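Local coordinates for protein type 6 secretion amidase effector 2 (Salmonella typhi, PDB 6WIN) that probably acts as a type VI secretion toxin, an amidase that hydrolyses bonds in the peptide moiety of peptidoglycan in rival bacterial cells, at residues P2-N7 against N50-T55; T38-A43 against N62-N67; T55-F60 against E127-V132; H73-L78 against I85-Q90. All coordinates share one frame; numbering follows the deposited sequence.

Interaction 1 (P2-N7 against N50-T55); sequences PYVYAN and NIEVGT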
# COMPACT_ATOMS: atom_id res chain seq x y z
N PRO A 2 -9.83 -0.03 7.99
CA PRO A 2 -9.89 0.89 9.13
C PRO A 2 -9.45 2.28 8.74
O PRO A 2 -9.78 3.20 9.47
CB PRO A 2 -8.93 0.26 10.14
CG PRO A 2 -7.86 -0.14 9.28
CD PRO A 2 -8.50 -0.66 7.97
N TYR A 3 -8.71 2.46 7.64
CA TYR A 3 -8.46 3.79 7.08
C TYR A 3 -8.94 3.84 5.64
O TYR A 3 -8.54 3.01 4.81
CB TYR A 3 -6.97 4.18 7.15
CG TYR A 3 -6.36 4.29 8.53
CD1 TYR A 3 -6.60 5.40 9.34
CD2 TYR A 3 -5.55 3.28 9.03
CE1 TYR A 3 -6.03 5.50 10.60
CE2 TYR A 3 -4.97 3.36 10.29
CZ TYR A 3 -5.22 4.48 11.07
OH TYR A 3 -4.64 4.58 12.32
N VAL A 4 -9.81 4.80 5.34
CA VAL A 4 -10.43 4.97 4.03
C VAL A 4 -10.49 6.48 3.75
O VAL A 4 -11.26 7.20 4.40
CB VAL A 4 -11.84 4.36 3.96
CG1 VAL A 4 -12.47 4.58 2.58
CG2 VAL A 4 -11.81 2.86 4.32
N TYR A 5 -9.66 6.95 2.81
CA TYR A 5 -9.71 8.35 2.37
C TYR A 5 -10.67 8.44 1.20
O TYR A 5 -10.36 7.99 0.09
CB TYR A 5 -8.32 8.86 1.98
CG TYR A 5 -8.28 10.34 1.63
CD1 TYR A 5 -9.08 11.26 2.30
CD2 TYR A 5 -7.43 10.81 0.63
CE1 TYR A 5 -9.04 12.62 1.98
CE2 TYR A 5 -7.38 12.17 0.30
CZ TYR A 5 -8.19 13.07 0.98
OH TYR A 5 -8.16 14.41 0.67
N ALA A 6 -11.85 9.01 1.45
CA ALA A 6 -12.91 9.07 0.46
C ALA A 6 -12.55 9.94 -0.74
O ALA A 6 -13.25 9.91 -1.76
CB ALA A 6 -14.19 9.60 1.10
N ASN A 7 -11.48 10.72 -0.65
CA ASN A 7 -11.06 11.58 -1.75
C ASN A 7 -9.76 11.10 -2.38
O ASN A 7 -9.13 11.85 -3.13
CB ASN A 7 -10.93 13.02 -1.27
CG ASN A 7 -12.18 13.82 -1.53
OD1 ASN A 7 -12.38 14.32 -2.63
ND2 ASN A 7 -13.04 13.94 -0.51
N ASN A 50 -14.65 -6.84 -0.91
CA ASN A 50 -15.25 -5.89 0.02
C ASN A 50 -14.46 -4.60 0.20
O ASN A 50 -14.96 -3.67 0.84
CB ASN A 50 -15.45 -6.54 1.39
CG ASN A 50 -16.45 -7.68 1.33
OD1 ASN A 50 -17.62 -7.46 1.03
ND2 ASN A 50 -15.98 -8.90 1.59
N ILE A 51 -13.25 -4.51 -0.34
CA ILE A 51 -12.38 -3.38 -0.06
C ILE A 51 -12.89 -2.15 -0.81
O ILE A 51 -13.23 -2.22 -2.00
CB ILE A 51 -10.93 -3.73 -0.42
CG1 ILE A 51 -10.00 -2.54 -0.19
CG2 ILE A 51 -10.84 -4.30 -1.84
CD1 ILE A 51 -8.54 -2.92 -0.27
N GLU A 52 -12.97 -1.02 -0.11
CA GLU A 52 -13.53 0.22 -0.62
C GLU A 52 -12.45 1.09 -1.27
O GLU A 52 -11.30 1.11 -0.84
CB GLU A 52 -14.16 1.02 0.52
CG GLU A 52 -14.76 0.14 1.60
CD GLU A 52 -15.07 0.89 2.87
OE1 GLU A 52 -15.46 2.08 2.77
OE2 GLU A 52 -14.95 0.27 3.96
N VAL A 53 -12.86 1.83 -2.30
CA VAL A 53 -11.96 2.82 -2.90
C VAL A 53 -11.46 3.76 -1.82
O VAL A 53 -12.23 4.27 -1.01
CB VAL A 53 -12.70 3.59 -4.01
CG1 VAL A 53 -11.78 4.67 -4.60
CG2 VAL A 53 -13.23 2.63 -5.10
N GLY A 54 -10.14 3.99 -1.80
CA GLY A 54 -9.51 4.84 -0.81
C GLY A 54 -8.97 4.13 0.41
O GLY A 54 -8.34 4.77 1.26
N THR A 55 -9.19 2.82 0.55
CA THR A 55 -8.63 2.09 1.67
C THR A 55 -7.11 2.20 1.66
O THR A 55 -6.48 2.06 0.61
CB THR A 55 -9.06 0.62 1.62
OG1 THR A 55 -10.49 0.53 1.61
CG2 THR A 55 -8.51 -0.12 2.82
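Tyr5 and Gly54 form the tight centre of this contact, where Tyr5 N donates to Gly54 O at 3.0 Å. The two backbones press together on either side of that bond through CA-H...O contacts. Thr55 CA lies 3.3 Å from Tyr3 O, and Gly54 CA approaches Tyr5 O to 3.4 Å, a distance open to it because glycine has no CB to place there. The Tyr5-Gly54 bond, with a backbone bond between Tyr3 and Val56, makes Val4 and Thr55 a single beta bridge, Thr55 closing a type II beta turn that starts at Glu52. Gly54 occupies the third position of the turn with a positive phi of 93°. Two donors from Thr55 grip Glu52 O: the backbone N at 3.1 Å and OG1 at 2.6 Å, the hydroxyl approaching 19° from the carbonyl plane. The turn leads directly into strand 56-59, while Gly54 and Thr55 bond to the backbone of Phe77.

Toward solvent the packing is looser. Val4 directs CG1 anti to its backbone N (chi1 179°), 3.6 Å from Val53 O, and its CG2 rests 3.8 Å from Thr55 OG1. The exposed Glu52 crosses Val4 at about a right angle, OE1 standing 3.9 Å from Val4 CG1. The rings of Tyr3 and Tyr5 lead away from the turn, toward Ile31.

Interaction 2 (T38-A43 against N62-N67); sequences TWQQGA and NGRYPN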
# COMPACT_ATOMS: atom_id res chain seq x y z
N THR A 38 4.17 0.50 13.29
CA THR A 38 3.07 0.13 14.18
C THR A 38 1.95 -0.62 13.48
O THR A 38 1.03 -1.09 14.15
CB THR A 38 2.48 1.39 14.85
OG1 THR A 38 1.81 2.19 13.86
CG2 THR A 38 3.59 2.21 15.51
N TRP A 39 1.99 -0.73 12.15
CA TRP A 39 0.88 -1.29 11.40
C TRP A 39 0.78 -2.80 11.62
O TRP A 39 1.78 -3.49 11.83
CB TRP A 39 1.03 -0.99 9.91
CG TRP A 39 0.95 0.48 9.55
CD1 TRP A 39 0.58 1.50 10.38
CD2 TRP A 39 1.25 1.08 8.29
NE1 TRP A 39 0.64 2.70 9.71
CE2 TRP A 39 1.05 2.47 8.42
CE3 TRP A 39 1.69 0.57 7.05
CZ2 TRP A 39 1.26 3.36 7.37
CZ3 TRP A 39 1.90 1.46 6.01
CH2 TRP A 39 1.69 2.84 6.17
N GLN A 40 -0.46 -3.31 11.58
CA GLN A 40 -0.75 -4.73 11.58
C GLN A 40 -1.33 -5.13 10.23
O GLN A 40 -2.17 -4.42 9.67
CB GLN A 40 -1.73 -5.11 12.70
CG GLN A 40 -1.96 -6.61 12.85
CD GLN A 40 -1.05 -7.24 13.88
OE1 GLN A 40 -1.29 -7.12 15.09
NE2 GLN A 40 -0.00 -7.93 13.42
N GLN A 41 -0.89 -6.28 9.73
CA GLN A 41 -1.38 -6.80 8.46
C GLN A 41 -2.87 -7.13 8.52
O GLN A 41 -3.30 -7.97 9.32
CB GLN A 41 -0.57 -8.05 8.10
CG GLN A 41 -1.01 -8.74 6.84
CD GLN A 41 -0.04 -9.79 6.39
OE1 GLN A 41 0.99 -10.04 7.03
NE2 GLN A 41 -0.36 -10.43 5.28
N GLY A 42 -3.66 -6.50 7.65
CA GLY A 42 -5.08 -6.80 7.54
C GLY A 42 -5.40 -7.76 6.41
O GLY A 42 -4.57 -8.58 6.00
N ALA A 43 -6.64 -7.69 5.93
CA ALA A 43 -7.11 -8.59 4.89
C ALA A 43 -6.34 -8.35 3.58
O ALA A 43 -5.90 -7.24 3.30
CB ALA A 43 -8.61 -8.38 4.65
N ASN A 62 4.93 -11.28 7.24
CA ASN A 62 4.90 -11.90 8.57
C ASN A 62 4.18 -11.00 9.57
O ASN A 62 4.61 -10.81 10.70
CB ASN A 62 6.31 -12.22 9.07
CG ASN A 62 7.06 -13.21 8.17
OD1 ASN A 62 6.45 -14.12 7.59
ND2 ASN A 62 8.37 -13.04 8.06
N GLY A 63 3.07 -10.40 9.11
CA GLY A 63 2.21 -9.62 9.95
C GLY A 63 2.57 -8.15 10.08
O GLY A 63 1.83 -7.41 10.74
N ARG A 64 3.69 -7.71 9.50
CA ARG A 64 4.20 -6.37 9.76
C ARG A 64 4.70 -5.70 8.48
O ARG A 64 5.04 -6.37 7.50
CB ARG A 64 5.34 -6.38 10.79
CG ARG A 64 5.15 -7.38 11.91
CD ARG A 64 4.13 -6.87 12.90
NE ARG A 64 4.44 -5.52 13.34
CZ ARG A 64 5.44 -5.22 14.17
NH1 ARG A 64 5.65 -3.96 14.52
NH2 ARG A 64 6.22 -6.19 14.66
N TYR A 65 4.75 -4.38 8.52
CA TYR A 65 5.35 -3.62 7.42
C TYR A 65 6.85 -3.88 7.40
O TYR A 65 7.51 -3.73 8.44
CB TYR A 65 5.06 -2.12 7.59
CG TYR A 65 5.47 -1.26 6.42
CD1 TYR A 65 4.65 -1.15 5.30
CD2 TYR A 65 6.66 -0.56 6.43
CE1 TYR A 65 5.01 -0.36 4.23
CE2 TYR A 65 7.03 0.23 5.35
CZ TYR A 65 6.20 0.33 4.26
OH TYR A 65 6.54 1.11 3.18
N PRO A 66 7.42 -4.28 6.28
CA PRO A 66 8.87 -4.56 6.25
C PRO A 66 9.73 -3.32 5.98
O PRO A 66 10.16 -3.04 4.87
CB PRO A 66 8.98 -5.59 5.11
CG PRO A 66 7.88 -5.21 4.16
CD PRO A 66 6.77 -4.58 4.98
N ASN A 67 9.99 -2.57 7.05
CA ASN A 67 10.84 -1.38 6.94
C ASN A 67 12.23 -1.74 6.44
O ASN A 67 12.89 -0.92 5.79
CB ASN A 67 10.95 -0.68 8.30
CG ASN A 67 9.60 -0.30 8.88
OD1 ASN A 67 9.02 -1.04 9.68
ND2 ASN A 67 9.10 0.87 8.48
O HOH W 1 4.31 -2.94 10.82
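Trp39 and Tyr65 form a T-shaped pair: the edge of the indole six-membered ring is turned to the face of the phenol ring, with centroids 5.3 Å apart and planes at 77°. The closest atoms are Trp39 CE3 and Tyr65 CD1, at 3.8 Å, and the two side chains run side by side in the same direction. The third flat group, the guanidinium of Arg64, meets Trp39 O at its edge and near its plane, NE being 3.7 Å away, a contact and not a hydrogen bond; NH1 bonds to Ser37 O. A water completes this layer, donating to Trp39 O at 2.8 Å and accepting from Tyr65 N at 2.7 Å.

Beyond the rings the polar work centres on Gly63. Its carbonyl oxygen takes two donors from opposite faces of the carbonyl plane: Gln41 N at 3.1 Å and, less directly, Gln40 NE2 at 3.3 Å. A chi2 of 94° bends the Gln40 chain at CD, and NE2 reaches this oxygen, while OE1 binds His139 of what is evidently the C-terminal histidine tag, a bond that says nothing of the native protein. Gln41 keeps an extended chain with CG anti to the backbone N, and its OE1 accepts Gly63 N at 3.0 Å, nearly along the C=O axis (166°). Both groups of the Gly63 backbone are therefore clasped by neighbouring glutamines.

The contact fastens the loop after strand 56-59 to the outermost strand 40-44. Trp39 and Tyr65 are buried and touch both Val24 of helix 23-30 and Ala58 of strand 56-59, Trp39 also packing on Val132 of strand 129-133, and the indole NE1 bonds to Val33 O.

Interaction 3 (T55-F60 against E127-V132); sequences TVIATF and EAYFIV
Ala58 and Phe130 exchange a reciprocal pair of backbone hydrogen bonds, Phe130 N to Ala58 O at 2.8 Å and Ala58 N to Phe130 O at 3.0 Å. The ladder extends both ways from them, with Val132 N reaching Val56 O at 3.1 Å and Phe60 N reaching Ala128 O at 3.2 Å. Between these bonds, Ile57 faces Ile131 and Thr59 faces Tyr129 as non-hydrogen-bonded pairs.

This is an inner pair of the six-stranded antiparallel sheet, strand 129-133 lying between 40-44 and 56-59. The N-to-C directions of the two strands make 134°, well short of exactly antiparallel, and the side chains of Ile57 and Ile131 diverge.

One face carries Thr59 and Tyr129. Thr59 CG2 makes a CH-pi contact over the phenol ring, 4.0 Å from its centroid and 24° off the normal. With chi1 at 60°, Thr59 OG1 sits between the backbone N and the carbonyl carbon, and bonds to His73 N; Tyr129 OH binds Ser123 O. Ile57 crosses Tyr129 at about a right angle, its CD1 near Tyr129 CD2.

The other face carries Ala58 and Phe130. Val132 CG2 touches Ala58 CB and Val56 CG1, each at 3.7 Å. Phe60 crosses Phe130 obliquely, its CD2 lying 3.7 Å from Phe130 CB, and sets its ring edge against Phe130 O and Val132 CG2.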
# COMPACT_ATOMS: atom_id res chain seq x y z
N THR A 55 -9.19 2.82 0.55
CA THR A 55 -8.63 2.09 1.67
C THR A 55 -7.11 2.20 1.66
O THR A 55 -6.48 2.06 0.61
CB THR A 55 -9.06 0.62 1.62
OG1 THR A 55 -10.49 0.53 1.61
CG2 THR A 55 -8.51 -0.12 2.82
N VAL A 56 -6.52 2.45 2.83
CA VAL A 56 -5.07 2.47 2.93
C VAL A 56 -4.56 1.03 2.91
O VAL A 56 -4.99 0.20 3.72
CB VAL A 56 -4.63 3.19 4.21
CG1 VAL A 56 -3.13 3.03 4.39
CG2 VAL A 56 -5.05 4.68 4.18
N ILE A 57 -3.63 0.74 2.00
CA ILE A 57 -3.05 -0.59 1.85
C ILE A 57 -1.53 -0.49 1.83
O ILE A 57 -0.95 0.58 1.65
CB ILE A 57 -3.58 -1.29 0.58
CG1 ILE A 57 -3.14 -0.53 -0.68
CG2 ILE A 57 -5.11 -1.35 0.63
CD1 ILE A 57 -3.54 -1.23 -1.99
N ALA A 58 -0.87 -1.63 2.03
CA ALA A 58 0.58 -1.65 2.11
C ALA A 58 1.10 -3.07 1.88
O ALA A 58 0.36 -4.04 2.01
CB ALA A 58 1.08 -1.14 3.46
N THR A 59 2.38 -3.15 1.55
CA THR A 59 3.10 -4.43 1.55
C THR A 59 3.30 -4.91 2.98
O THR A 59 3.78 -4.16 3.83
CB THR A 59 4.46 -4.26 0.88
OG1 THR A 59 5.21 -3.27 1.61
CG2 THR A 59 4.32 -3.81 -0.58
N PHE A 60 2.96 -6.17 3.25
CA PHE A 60 3.12 -6.75 4.58
C PHE A 60 3.82 -8.10 4.51
O PHE A 60 3.54 -8.91 3.62
CB PHE A 60 1.78 -6.95 5.29
CG PHE A 60 1.23 -5.72 5.92
CD1 PHE A 60 1.56 -5.38 7.23
CD2 PHE A 60 0.35 -4.90 5.22
CE1 PHE A 60 1.04 -4.26 7.83
CE2 PHE A 60 -0.17 -3.77 5.81
CZ PHE A 60 0.17 -3.45 7.12
N GLU A 127 -0.13 -9.30 -4.90
CA GLU A 127 -0.43 -10.22 -3.80
C GLU A 127 0.26 -9.83 -2.50
O GLU A 127 -0.09 -10.37 -1.44
CB GLU A 127 -0.03 -11.65 -4.20
CG GLU A 127 -0.88 -12.23 -5.34
CD GLU A 127 -0.59 -13.70 -5.60
OE1 GLU A 127 0.10 -13.99 -6.59
OE2 GLU A 127 -1.05 -14.55 -4.81
N ALA A 128 1.22 -8.90 -2.54
CA ALA A 128 1.90 -8.45 -1.33
C ALA A 128 1.11 -7.41 -0.55
O ALA A 128 1.53 -7.03 0.55
CB ALA A 128 3.27 -7.88 -1.70
N TYR A 129 -0.03 -6.96 -1.06
CA TYR A 129 -0.72 -5.82 -0.48
C TYR A 129 -1.87 -6.26 0.42
O TYR A 129 -2.69 -7.10 0.04
CB TYR A 129 -1.23 -4.88 -1.58
CG TYR A 129 -0.10 -4.08 -2.14
CD1 TYR A 129 0.70 -4.58 -3.18
CD2 TYR A 129 0.22 -2.84 -1.60
CE1 TYR A 129 1.76 -3.86 -3.67
CE2 TYR A 129 1.28 -2.10 -2.09
CZ TYR A 129 2.05 -2.61 -3.12
OH TYR A 129 3.10 -1.86 -3.58
N PHE A 130 -1.92 -5.67 1.61
CA PHE A 130 -2.93 -5.98 2.60
C PHE A 130 -3.44 -4.67 3.19
O PHE A 130 -2.72 -3.67 3.21
CB PHE A 130 -2.37 -6.89 3.71
CG PHE A 130 -1.98 -8.27 3.22
CD1 PHE A 130 -2.79 -9.37 3.48
CD2 PHE A 130 -0.81 -8.47 2.50
CE1 PHE A 130 -2.44 -10.64 3.01
CE2 PHE A 130 -0.45 -9.74 2.04
CZ PHE A 130 -1.27 -10.81 2.30
N ILE A 131 -4.68 -4.69 3.67
CA ILE A 131 -5.23 -3.53 4.34
C ILE A 131 -4.43 -3.22 5.60
O ILE A 131 -4.06 -4.13 6.36
CB ILE A 131 -6.72 -3.77 4.65
CG1 ILE A 131 -7.50 -3.97 3.35
CG2 ILE A 131 -7.29 -2.61 5.45
CD1 ILE A 131 -9.00 -4.20 3.54
N VAL A 132 -4.14 -1.94 5.81
CA VAL A 132 -3.40 -1.49 6.99
C VAL A 132 -4.34 -1.51 8.18
O VAL A 132 -5.37 -0.83 8.17
CB VAL A 132 -2.82 -0.08 6.77
CG1 VAL A 132 -2.36 0.49 8.11
CG2 VAL A 132 -1.66 -0.11 5.79
O HOH W 2 -6.39 0.81 6.17

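Interaction 4 (H73-L78 against I85-Q90); sequences HAAFFL and IWVMDQ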
# COMPACT_ATOMS: atom_id res chain seq x y z
N HIS A 73 6.18 -0.70 0.49
CA HIS A 73 5.41 0.32 -0.22
C HIS A 73 4.05 0.45 0.45
O HIS A 73 3.54 -0.50 1.04
CB HIS A 73 5.26 -0.03 -1.71
CG HIS A 73 4.74 1.09 -2.56
ND1 HIS A 73 5.42 2.29 -2.71
CD2 HIS A 73 3.61 1.20 -3.30
CE1 HIS A 73 4.72 3.09 -3.49
NE2 HIS A 73 3.62 2.45 -3.87
N ALA A 74 3.48 1.65 0.35
CA ALA A 74 2.15 1.93 0.86
C ALA A 74 1.41 2.76 -0.17
O ALA A 74 2.03 3.46 -0.98
CB ALA A 74 2.19 2.67 2.22
N ALA A 75 0.08 2.68 -0.16
CA ALA A 75 -0.70 3.34 -1.21
C ALA A 75 -2.16 3.40 -0.80
O ALA A 75 -2.57 2.81 0.20
CB ALA A 75 -0.54 2.62 -2.55
N PHE A 76 -2.94 4.15 -1.58
CA PHE A 76 -4.40 4.12 -1.49
C PHE A 76 -4.95 3.18 -2.55
O PHE A 76 -4.61 3.29 -3.73
CB PHE A 76 -5.02 5.51 -1.69
CG PHE A 76 -4.63 6.53 -0.65
CD1 PHE A 76 -5.23 6.54 0.60
CD2 PHE A 76 -3.70 7.51 -0.95
CE1 PHE A 76 -4.90 7.50 1.54
CE2 PHE A 76 -3.36 8.48 -0.01
CZ PHE A 76 -3.96 8.46 1.25
N PHE A 77 -5.83 2.27 -2.14
CA PHE A 77 -6.49 1.38 -3.09
C PHE A 77 -7.48 2.14 -3.96
O PHE A 77 -8.23 2.98 -3.47
CB PHE A 77 -7.21 0.26 -2.34
CG PHE A 77 -8.00 -0.64 -3.22
CD1 PHE A 77 -7.37 -1.64 -3.95
CD2 PHE A 77 -9.38 -0.52 -3.29
CE1 PHE A 77 -8.12 -2.50 -4.77
CE2 PHE A 77 -10.13 -1.37 -4.10
CZ PHE A 77 -9.50 -2.36 -4.84
N LEU A 78 -7.49 1.85 -5.26
CA LEU A 78 -8.47 2.45 -6.16
C LEU A 78 -9.44 1.44 -6.78
O LEU A 78 -10.62 1.75 -6.91
CB LEU A 78 -7.79 3.23 -7.30
CG LEU A 78 -6.93 4.45 -6.96
CD1 LEU A 78 -6.36 5.06 -8.24
CD2 LEU A 78 -7.71 5.49 -6.14
N ILE A 85 -4.21 -4.66 -9.44
CA ILE A 85 -4.89 -3.59 -8.71
C ILE A 85 -4.40 -2.23 -9.19
O ILE A 85 -3.24 -2.06 -9.59
CB ILE A 85 -4.68 -3.71 -7.18
CG1 ILE A 85 -3.19 -3.66 -6.84
CG2 ILE A 85 -5.30 -4.99 -6.64
CD1 ILE A 85 -2.91 -3.60 -5.33
N TRP A 86 -5.29 -1.25 -9.14
CA TRP A 86 -4.94 0.14 -9.35
C TRP A 86 -4.80 0.83 -7.99
O TRP A 86 -5.71 0.72 -7.16
CB TRP A 86 -6.01 0.83 -10.19
CG TRP A 86 -5.91 0.57 -11.66
CD1 TRP A 86 -6.62 -0.36 -12.38
CD2 TRP A 86 -5.06 1.23 -12.59
NE1 TRP A 86 -6.26 -0.30 -13.70
CE2 TRP A 86 -5.29 0.67 -13.86
CE3 TRP A 86 -4.11 2.26 -12.47
CZ2 TRP A 86 -4.62 1.09 -15.00
CZ3 TRP A 86 -3.44 2.68 -13.62
CH2 TRP A 86 -3.70 2.10 -14.86
N VAL A 87 -3.67 1.50 -7.76
CA VAL A 87 -3.44 2.24 -6.52
C VAL A 87 -3.11 3.69 -6.84
O VAL A 87 -2.77 4.05 -7.97
CB VAL A 87 -2.30 1.62 -5.67
CG1 VAL A 87 -2.53 0.12 -5.45
CG2 VAL A 87 -0.94 1.89 -6.30
N MSE A 88 -3.22 4.53 -5.82
CA MSE A 88 -2.74 5.92 -5.84
C MSE A 88 -1.55 6.07 -4.89
O MSE A 88 -1.66 5.75 -3.68
CB MSE A 88 -3.89 6.86 -5.45
CG MSE A 88 -3.59 8.36 -5.53
SE MSE A 88 -3.55 8.95 -7.39
CE MSE A 88 -5.53 8.86 -7.87
N ASP A 89 -0.39 6.50 -5.39
CA ASP A 89 0.80 6.52 -4.55
C ASP A 89 1.77 7.61 -4.98
O ASP A 89 1.48 8.45 -5.84
CB ASP A 89 1.48 5.13 -4.53
CG ASP A 89 1.91 4.63 -5.92
OD1 ASP A 89 1.79 5.37 -6.92
OD2 ASP A 89 2.39 3.47 -5.99
N GLN A 90 2.92 7.63 -4.32
CA GLN A 90 4.04 8.49 -4.67
C GLN A 90 5.31 7.80 -4.19
O GLN A 90 5.26 6.85 -3.41
CB GLN A 90 3.91 9.88 -4.03
CG GLN A 90 4.45 9.93 -2.60
CD GLN A 90 4.34 11.30 -1.94
OE1 GLN A 90 3.79 12.24 -2.51
NE2 GLN A 90 4.88 11.41 -0.73
O HOH W 3 1.95 6.21 -1.59
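His73 and Asp89 meet at about a right angle, the imidazole plane turned 79° from the carboxylate. Asp89 CG stands between its own backbone N and carbonyl carbon (chi1 59°), and OD2 accepts a hydrogen bond from His73 NE2 at 2.7 Å. The donor comes from the anti side, 24° out of the carboxylate plane. Beside this pair a water spans the strands, donating to Ala74 O at 2.8 Å and accepting from Gln90 N.

Further along the hairpin, strands 74-81 and 84-89 pair directly. Phe76 and Met88 exchange backbone bonds, Phe76 N to Met88 O at 2.9 Å and Met88 N to Phe76 O at 2.8 Å; Leu78 N then donates to Trp86 O at 2.8 Å. Phe76 and the selenomethionine Met88 point to one face, where Leu78 CD1 rests 3.9 Å from Met88 CE. Phe76 goes on to pack against Leu26 and Ile27 of helix 23-30. On the other face Ala75 CB nestles against Val87 CB at 3.7 Å, and Phe77 presents its ring edge to Ile85 CG2 at 4.2 Å.

The buried carboxylate of Asp89 has further partners: OD1 forms a salt bridge with Lys97, and OD2 one with Arg103. So anchored, it can fix the rotation of the imidazole. A histidine on the sheet, set by an acidic neighbour and touching Cys23 at the start of helix 23-30, is consistent with the active-site layout of papain-like NlpC/P60 amidases.

Overall arrangement
Interactions 2, 3 and 4 all reach one antiparallel sheet, while interaction 1 closes the N-terminal segment onto the approach to strand 56-59. Thr55 is common to interactions 1 and 3, whose centres are about 12 Å apart, and also pairs with interaction 4. Interactions 3 and 4, with centres about 9 Å apart, share a further probable hydrogen bond from Ile57 N to Ala75 O (2.9 Å). Another probable hydrogen bond, between Ala43 O and Ile131 N at 2.8 Å, connects interaction 2 to interaction 3. The probable active site lies around His73 of interaction 4; Tyr129 and Thr59 of interaction 3 border this residue, and Tyr65 of interaction 2 approaches it.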